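Beta-catenin homolog sys-1 (Caenorhabditis elegans, PDB 3C2G) acts as a transcription coregulator in the Wnt signalling asymmetry pathway, binding the TCF factor POP-1 directly and activating or repressing target genes. Local coordinates at residues A[554-559]-A[591-596]; A[575-580]-A[585-590]; A[568-573]-A[603-608]. All blocks are in the same frame, centred on the assembly; numbering follows the deposited sequence.

All three contacts lie near the C-terminal end of the all-helical armadillo domain, 43 to 48 Å from the centre of the chain, with their own centres about 12 to 14 Å apart. Helix 563-579 is shared: residues 568-573 serve interaction 3 and residues 575-580 serve interaction 2, while interaction 1 joins the loop before this helix to helix 591-598. Along the chain, interaction 2 is nested inside the spans closed by interactions 1 and 3, and those two interleave. Direct packing links them, L556 against V569, L594 against L570 and W587 against C573, and N554 probably bonds T588, so the three contacts abut one another around helix 563-579.

Interaction 1: residues A[554-559]-A[591-596]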
# COMPACT_ATOMS: atom_id res chain seq x y z
N ASN A 554 -33.72 -22.06 1.58
CA ASN A 554 -33.10 -22.08 2.91
C ASN A 554 -32.10 -20.93 3.16
O ASN A 554 -31.71 -20.68 4.30
CB ASN A 554 -32.46 -23.45 3.19
CG ASN A 554 -33.50 -24.57 3.31
OD1 ASN A 554 -34.62 -24.36 3.78
ND2 ASN A 554 -33.12 -25.77 2.88
N LEU A 555 -31.69 -20.25 2.09
CA LEU A 555 -30.88 -19.03 2.19
C LEU A 555 -31.64 -17.89 2.87
O LEU A 555 -31.04 -16.91 3.32
CB LEU A 555 -30.46 -18.57 0.80
CG LEU A 555 -29.10 -18.84 0.16
CD1 LEU A 555 -28.30 -19.97 0.80
CD2 LEU A 555 -29.32 -19.10 -1.32
N LEU A 556 -32.96 -18.01 2.93
CA LEU A 556 -33.81 -16.95 3.45
C LEU A 556 -34.18 -17.18 4.90
O LEU A 556 -34.87 -16.36 5.49
CB LEU A 556 -35.10 -16.83 2.64
CG LEU A 556 -35.02 -16.48 1.15
CD1 LEU A 556 -36.43 -16.24 0.64
CD2 LEU A 556 -34.15 -15.26 0.91
N ASN A 557 -33.72 -18.29 5.46
CA ASN A 557 -34.02 -18.65 6.86
C ASN A 557 -33.48 -17.63 7.88
O ASN A 557 -33.99 -17.55 9.00
CB ASN A 557 -33.53 -20.07 7.17
CG ASN A 557 -34.28 -21.16 6.37
OD1 ASN A 557 -35.33 -20.90 5.76
ND2 ASN A 557 -33.74 -22.38 6.37
N GLY A 558 -32.47 -16.86 7.49
CA GLY A 558 -31.98 -15.77 8.33
C GLY A 558 -32.85 -14.52 8.21
O GLY A 558 -33.98 -14.58 7.69
N ASN A 559 -32.32 -13.40 8.69
CA ASN A 559 -32.99 -12.11 8.56
C ASN A 559 -32.52 -11.42 7.28
O ASN A 559 -31.84 -10.38 7.31
CB ASN A 559 -32.72 -11.23 9.79
N ARG A 591 -41.97 -23.94 5.70
CA ARG A 591 -43.20 -23.65 4.99
C ARG A 591 -43.95 -22.39 5.48
O ARG A 591 -44.40 -21.59 4.66
CB ARG A 591 -44.12 -24.88 5.00
CG ARG A 591 -45.15 -24.86 3.89
CD ARG A 591 -46.27 -25.85 4.13
NE ARG A 591 -47.41 -25.55 3.26
CZ ARG A 591 -47.66 -26.15 2.10
NH1 ARG A 591 -46.87 -27.13 1.65
NH2 ARG A 591 -48.71 -25.79 1.39
N PRO A 592 -44.11 -22.20 6.82
CA PRO A 592 -44.79 -20.99 7.30
C PRO A 592 -44.09 -19.70 6.89
O PRO A 592 -44.74 -18.69 6.65
CB PRO A 592 -44.76 -21.14 8.83
CG PRO A 592 -44.59 -22.59 9.06
CD PRO A 592 -43.71 -23.07 7.94
N MSE A 593 -42.76 -19.74 6.81
CA MSE A 593 -42.01 -18.60 6.32
C MSE A 593 -42.35 -18.26 4.86
O MSE A 593 -42.49 -17.09 4.51
CB MSE A 593 -40.51 -18.83 6.46
CG MSE A 593 -39.71 -17.58 6.22
SE MSE A 593 -38.22 -17.92 5.02
CE MSE A 593 -39.18 -18.25 3.35
N LEU A 594 -42.49 -19.29 4.03
CA LEU A 594 -42.85 -19.09 2.63
C LEU A 594 -44.28 -18.56 2.50
O LEU A 594 -44.57 -17.75 1.61
CB LEU A 594 -42.65 -20.38 1.83
CG LEU A 594 -43.02 -20.41 0.34
CD1 LEU A 594 -42.27 -19.37 -0.45
CD2 LEU A 594 -42.77 -21.79 -0.22
N GLU A 595 -45.18 -19.02 3.37
CA GLU A 595 -46.56 -18.54 3.38
C GLU A 595 -46.57 -17.06 3.76
O GLU A 595 -47.27 -16.26 3.13
CB GLU A 595 -47.44 -19.36 4.32
N GLY A 596 -45.78 -16.72 4.78
CA GLY A 596 -45.56 -15.33 5.16
C GLY A 596 -45.21 -14.43 3.98
O GLY A 596 -45.73 -13.32 3.87
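L556 and N557 meet M593 where a 3-10 segment leading into a loop passes the first turn of helix 591-598. The backbones come nearest at N557 and M593, whose CA atoms are 8.0 Å apart, so a single long side chain spans the interval. M593 is present as selenomethionine. Its CG is anti to the backbone N (chi1 -169°), which sends the chain outward from the helix before bends at chi2 and chi3 turn its end. The selenium does the touching: M593 SE lies 3.7 Å from L556 O and 4.1 Å from L556 CB. N557 OD1 comes within 4.2 Å of M593 SE. The N557 amide has a weak bond of its own, N557 ND2 giving to N554 OD1 at 3.4 Å. L556 in turn packs on I566 of helix 563-579, and D590 OD1 caps M593 N at the helix start. No hydrogen bond crosses between the two segments. The selenium, resting on a carbonyl oxygen and a methylene together, stands in the place of the methionine sulfur, which would probably make a similar nonpolar contact; this is consistent with an interaction resting mainly on dispersion, one of several that place the loop.

Interaction 2: residues A[575-580]-A[585-590]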
# COMPACT_ATOMS: atom_id res chain seq x y z
N LYS A 575 -38.36 -21.96 -10.95
CA LYS A 575 -37.87 -22.42 -12.24
C LYS A 575 -37.16 -23.78 -12.16
O LYS A 575 -37.22 -24.57 -13.11
CB LYS A 575 -36.96 -21.38 -12.88
CG LYS A 575 -37.70 -20.17 -13.43
CD LYS A 575 -36.75 -19.14 -13.97
CE LYS A 575 -37.48 -17.92 -14.52
NZ LYS A 575 -38.32 -18.25 -15.70
N ILE A 576 -36.50 -24.06 -11.04
CA ILE A 576 -35.89 -25.38 -10.85
C ILE A 576 -36.98 -26.47 -10.76
O ILE A 576 -36.83 -27.56 -11.32
CB ILE A 576 -34.93 -25.44 -9.62
CG1 ILE A 576 -33.67 -24.62 -9.86
CG2 ILE A 576 -34.52 -26.88 -9.32
CD1 ILE A 576 -32.95 -24.25 -8.59
N LEU A 577 -38.07 -26.16 -10.06
CA LEU A 577 -39.13 -27.14 -9.83
C LEU A 577 -40.01 -27.35 -11.05
O LEU A 577 -40.61 -28.41 -11.20
CB LEU A 577 -39.95 -26.78 -8.60
CG LEU A 577 -39.14 -26.78 -7.30
CD1 LEU A 577 -39.99 -26.38 -6.11
CD2 LEU A 577 -38.49 -28.13 -7.07
N GLU A 578 -40.07 -26.35 -11.93
CA GLU A 578 -40.75 -26.50 -13.21
C GLU A 578 -40.10 -27.59 -14.06
O GLU A 578 -40.78 -28.27 -14.82
CB GLU A 578 -40.78 -25.17 -13.98
CG GLU A 578 -41.70 -25.12 -15.21
CD GLU A 578 -41.79 -23.71 -15.83
OE1 GLU A 578 -41.97 -22.71 -15.07
OE2 GLU A 578 -41.70 -23.60 -17.09
N HIS A 579 -38.78 -27.75 -13.93
CA HIS A 579 -38.05 -28.76 -14.72
C HIS A 579 -37.59 -29.99 -13.92
O HIS A 579 -37.37 -31.06 -14.50
CB HIS A 579 -36.90 -28.12 -15.49
CG HIS A 579 -37.30 -26.96 -16.34
ND1 HIS A 579 -37.13 -25.65 -15.94
CD2 HIS A 579 -37.87 -26.91 -17.56
CE1 HIS A 579 -37.59 -24.84 -16.88
NE2 HIS A 579 -38.04 -25.58 -17.88
N CYS A 580 -37.44 -29.86 -12.61
CA CYS A 580 -37.13 -31.01 -11.76
C CYS A 580 -38.14 -31.08 -10.63
O CYS A 580 -37.82 -30.75 -9.49
CB CYS A 580 -35.71 -30.92 -11.20
SG CYS A 580 -34.44 -30.66 -12.47
N ASP A 585 -40.31 -32.49 -3.20
CA ASP A 585 -40.54 -33.46 -2.14
C ASP A 585 -39.27 -33.78 -1.34
O ASP A 585 -39.33 -34.16 -0.17
CB ASP A 585 -41.11 -34.74 -2.74
CG ASP A 585 -42.36 -34.47 -3.55
OD1 ASP A 585 -43.47 -34.78 -3.03
OD2 ASP A 585 -42.24 -33.93 -4.68
N ILE A 586 -38.13 -33.61 -1.99
CA ILE A 586 -36.84 -33.92 -1.38
C ILE A 586 -36.33 -32.78 -0.50
O ILE A 586 -35.77 -33.04 0.57
CB ILE A 586 -35.81 -34.28 -2.45
CG1 ILE A 586 -36.33 -35.46 -3.27
CG2 ILE A 586 -34.46 -34.59 -1.82
CD1 ILE A 586 -35.59 -35.66 -4.59
N TRP A 587 -36.54 -31.54 -0.93
CA TRP A 587 -36.10 -30.38 -0.16
C TRP A 587 -36.78 -30.32 1.19
O TRP A 587 -37.84 -30.90 1.38
CB TRP A 587 -36.36 -29.07 -0.90
CG TRP A 587 -35.47 -28.84 -2.07
CD1 TRP A 587 -34.32 -29.49 -2.36
CD2 TRP A 587 -35.65 -27.86 -3.10
NE1 TRP A 587 -33.78 -29.00 -3.51
CE2 TRP A 587 -34.57 -27.99 -3.98
CE3 TRP A 587 -36.62 -26.89 -3.35
CZ2 TRP A 587 -34.43 -27.19 -5.12
CZ3 TRP A 587 -36.48 -26.08 -4.49
CH2 TRP A 587 -35.39 -26.24 -5.36
N THR A 588 -36.15 -29.65 2.14
CA THR A 588 -36.77 -29.40 3.42
C THR A 588 -36.83 -27.89 3.62
O THR A 588 -35.79 -27.23 3.74
CB THR A 588 -36.01 -30.12 4.55
OG1 THR A 588 -36.14 -31.54 4.38
CG2 THR A 588 -36.58 -29.74 5.92
N ILE A 589 -38.05 -27.37 3.62
CA ILE A 589 -38.29 -25.93 3.73
C ILE A 589 -38.97 -25.52 5.03
O ILE A 589 -39.52 -26.36 5.75
CB ILE A 589 -39.12 -25.38 2.53
CG1 ILE A 589 -40.56 -25.91 2.56
CG2 ILE A 589 -38.43 -25.69 1.20
CD1 ILE A 589 -41.51 -25.18 1.62
N ASP A 590 -38.89 -24.23 5.33
CA ASP A 590 -39.68 -23.59 6.38
C ASP A 590 -40.95 -23.09 5.72
O ASP A 590 -41.00 -21.96 5.21
CB ASP A 590 -38.88 -22.43 6.99
CG ASP A 590 -39.56 -21.81 8.21
OD1 ASP A 590 -40.80 -21.87 8.34
OD2 ASP A 590 -38.83 -21.24 9.04
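L577 and W587 face each other where the end region of helix 563-579 meets the loop that follows the short helix 583-586, the nearest CA atoms being those of L577 and D585 at 10.1 Å. W587, the first residue to leave helical geometry, has CG anti to its carbonyl carbon (chi1 -72°), and the far corner of its indole reaches back to helix 563-579. Over one ring face lies L577 CD2, 4.2 Å from the centroid of the six-membered ring of W587 and 27° off its normal, a CH-pi contact. L577 CD1 also meets W587 CZ3, at 3.9 Å. I576 crosses the indole at about a right angle, with I576 CG2 4.1 Å from W587 CH2. Near here I576 O accepts from both H579 N and C580 N, and H579 ND1 donates to K575 O at 3.0 Å. With an alanine in place of L577, the indole face would probably lose its methyl cover and a gap would open between W587 and the helix. C551 also touches the tryptophan. The arrangement is an aliphatic-aromatic cluster with a CH-pi contact, packing the loop after helix 583-586 against helix 563-579 near the C-terminal end of the armadillo domain.

Interaction 3: residues A[568-573]-A[603-608]; sequences NVLVVC and SDIAKA
L570 projects from helix 563-579 into the groove between I605 and A608, residues one turn apart on helix 603-613, and meets them with different parts of its side chain. Its base lies against the alanine: L570 CB and A608 CB are 3.7 Å apart, and the CA atoms of the same two residues are only 5.9 Å apart, because alanine has nothing beyond CB to hold the backbones off. Farther out, the L570 side chain crosses that of I605 at about a right angle, with CD1 doing the touching. L570 CD1 is 3.7 Å from I605 CG2 and 3.6 Å from I605 O, so the methyl covers both a side-chain branch and a backbone carbonyl. In I605 the first torsion (chi1 -67°) puts CG2 anti to the backbone N, and it is this shorter branch that meets the leucine. A second, looser apolar contact comes from the next residue of the helix, V571 CG2 standing 4.3 Å from A608 CB. The two segments run in broadly the same direction, their axes 9.3 Å apart at closest approach and 30° from parallel. Such side-by-side packing of like-directed helices is consistent with the stacked, gradually turning helices of an armadillo superhelix; V571 and V572 also rest against L530 of helix 515-535. No hydrogen bond crosses the contact, and its side-chain contacts are apolar. The start of helix 603-613 is fixed separately by N602, whose OD1 accepts from D604 N and more weakly from I605 N. The leucine has a further neighbour in L612, while I605 also touches I566, one turn before L570 on the same helix.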
# COMPACT_ATOMS: atom_id res chain seq x y z
N ASN A 568 -35.12 -13.14 -6.18
CA ASN A 568 -34.26 -14.01 -6.99
C ASN A 568 -34.32 -15.46 -6.50
O ASN A 568 -34.41 -16.41 -7.29
CB ASN A 568 -32.82 -13.49 -7.02
CG ASN A 568 -32.61 -12.41 -8.06
OD1 ASN A 568 -33.47 -12.18 -8.92
ND2 ASN A 568 -31.47 -11.75 -8.01
N VAL A 569 -34.29 -15.60 -5.19
CA VAL A 569 -34.35 -16.90 -4.56
C VAL A 569 -35.67 -17.58 -4.87
O VAL A 569 -35.70 -18.75 -5.22
CB VAL A 569 -34.08 -16.79 -3.05
CG1 VAL A 569 -34.66 -17.97 -2.31
CG2 VAL A 569 -32.58 -16.66 -2.81
N LEU A 570 -36.76 -16.83 -4.78
CA LEU A 570 -38.08 -17.38 -5.07
C LEU A 570 -38.19 -17.83 -6.52
O LEU A 570 -38.69 -18.93 -6.80
CB LEU A 570 -39.18 -16.36 -4.76
CG LEU A 570 -39.37 -16.01 -3.29
CD1 LEU A 570 -40.18 -14.73 -3.14
CD2 LEU A 570 -40.00 -17.15 -2.53
N VAL A 571 -37.72 -16.99 -7.43
CA VAL A 571 -37.87 -17.24 -8.86
C VAL A 571 -37.03 -18.42 -9.31
O VAL A 571 -37.51 -19.27 -10.07
CB VAL A 571 -37.56 -15.98 -9.68
CG1 VAL A 571 -37.47 -16.28 -11.19
CG2 VAL A 571 -38.64 -14.90 -9.42
N VAL A 572 -35.78 -18.49 -8.84
CA VAL A 572 -34.88 -19.56 -9.24
C VAL A 572 -35.43 -20.91 -8.76
O VAL A 572 -35.36 -21.90 -9.49
CB VAL A 572 -33.39 -19.34 -8.79
CG1 VAL A 572 -33.16 -19.73 -7.34
CG2 VAL A 572 -32.46 -20.14 -9.68
N CYS A 573 -35.96 -20.92 -7.54
CA CYS A 573 -36.54 -22.13 -6.97
C CYS A 573 -37.71 -22.62 -7.82
O CYS A 573 -37.78 -23.80 -8.16
CB CYS A 573 -36.98 -21.89 -5.53
SG CYS A 573 -35.63 -21.91 -4.36
N SER A 603 -45.24 -6.67 -4.43
CA SER A 603 -46.14 -7.49 -5.23
C SER A 603 -45.43 -8.57 -6.06
O SER A 603 -45.98 -9.65 -6.29
CB SER A 603 -47.01 -6.61 -6.14
OG SER A 603 -46.23 -5.60 -6.77
N ASP A 604 -44.21 -8.27 -6.50
CA ASP A 604 -43.39 -9.24 -7.24
C ASP A 604 -43.04 -10.43 -6.35
O ASP A 604 -43.23 -11.59 -6.74
CB ASP A 604 -42.12 -8.58 -7.80
CG ASP A 604 -42.40 -7.70 -9.01
OD1 ASP A 604 -43.26 -8.08 -9.84
OD2 ASP A 604 -41.74 -6.65 -9.15
N ILE A 605 -42.55 -10.13 -5.15
CA ILE A 605 -42.23 -11.14 -4.16
C ILE A 605 -43.46 -11.99 -3.85
O ILE A 605 -43.40 -13.22 -3.92
CB ILE A 605 -41.64 -10.53 -2.87
CG1 ILE A 605 -40.27 -9.91 -3.16
CG2 ILE A 605 -41.54 -11.57 -1.76
CD1 ILE A 605 -39.63 -9.19 -1.97
N ALA A 606 -44.58 -11.34 -3.54
CA ALA A 606 -45.82 -12.03 -3.22
C ALA A 606 -46.27 -12.98 -4.35
O ALA A 606 -46.67 -14.11 -4.08
CB ALA A 606 -46.91 -11.03 -2.89
N LYS A 607 -46.17 -12.52 -5.59
CA LYS A 607 -46.55 -13.34 -6.75
C LYS A 607 -45.65 -14.58 -6.90
O LYS A 607 -46.14 -15.67 -7.18
CB LYS A 607 -46.54 -12.52 -8.04
N ALA A 608 -44.35 -14.39 -6.71
CA ALA A 608 -43.38 -15.49 -6.82
C ALA A 608 -43.61 -16.52 -5.71
O ALA A 608 -43.58 -17.73 -5.95
CB ALA A 608 -41.97 -14.96 -6.76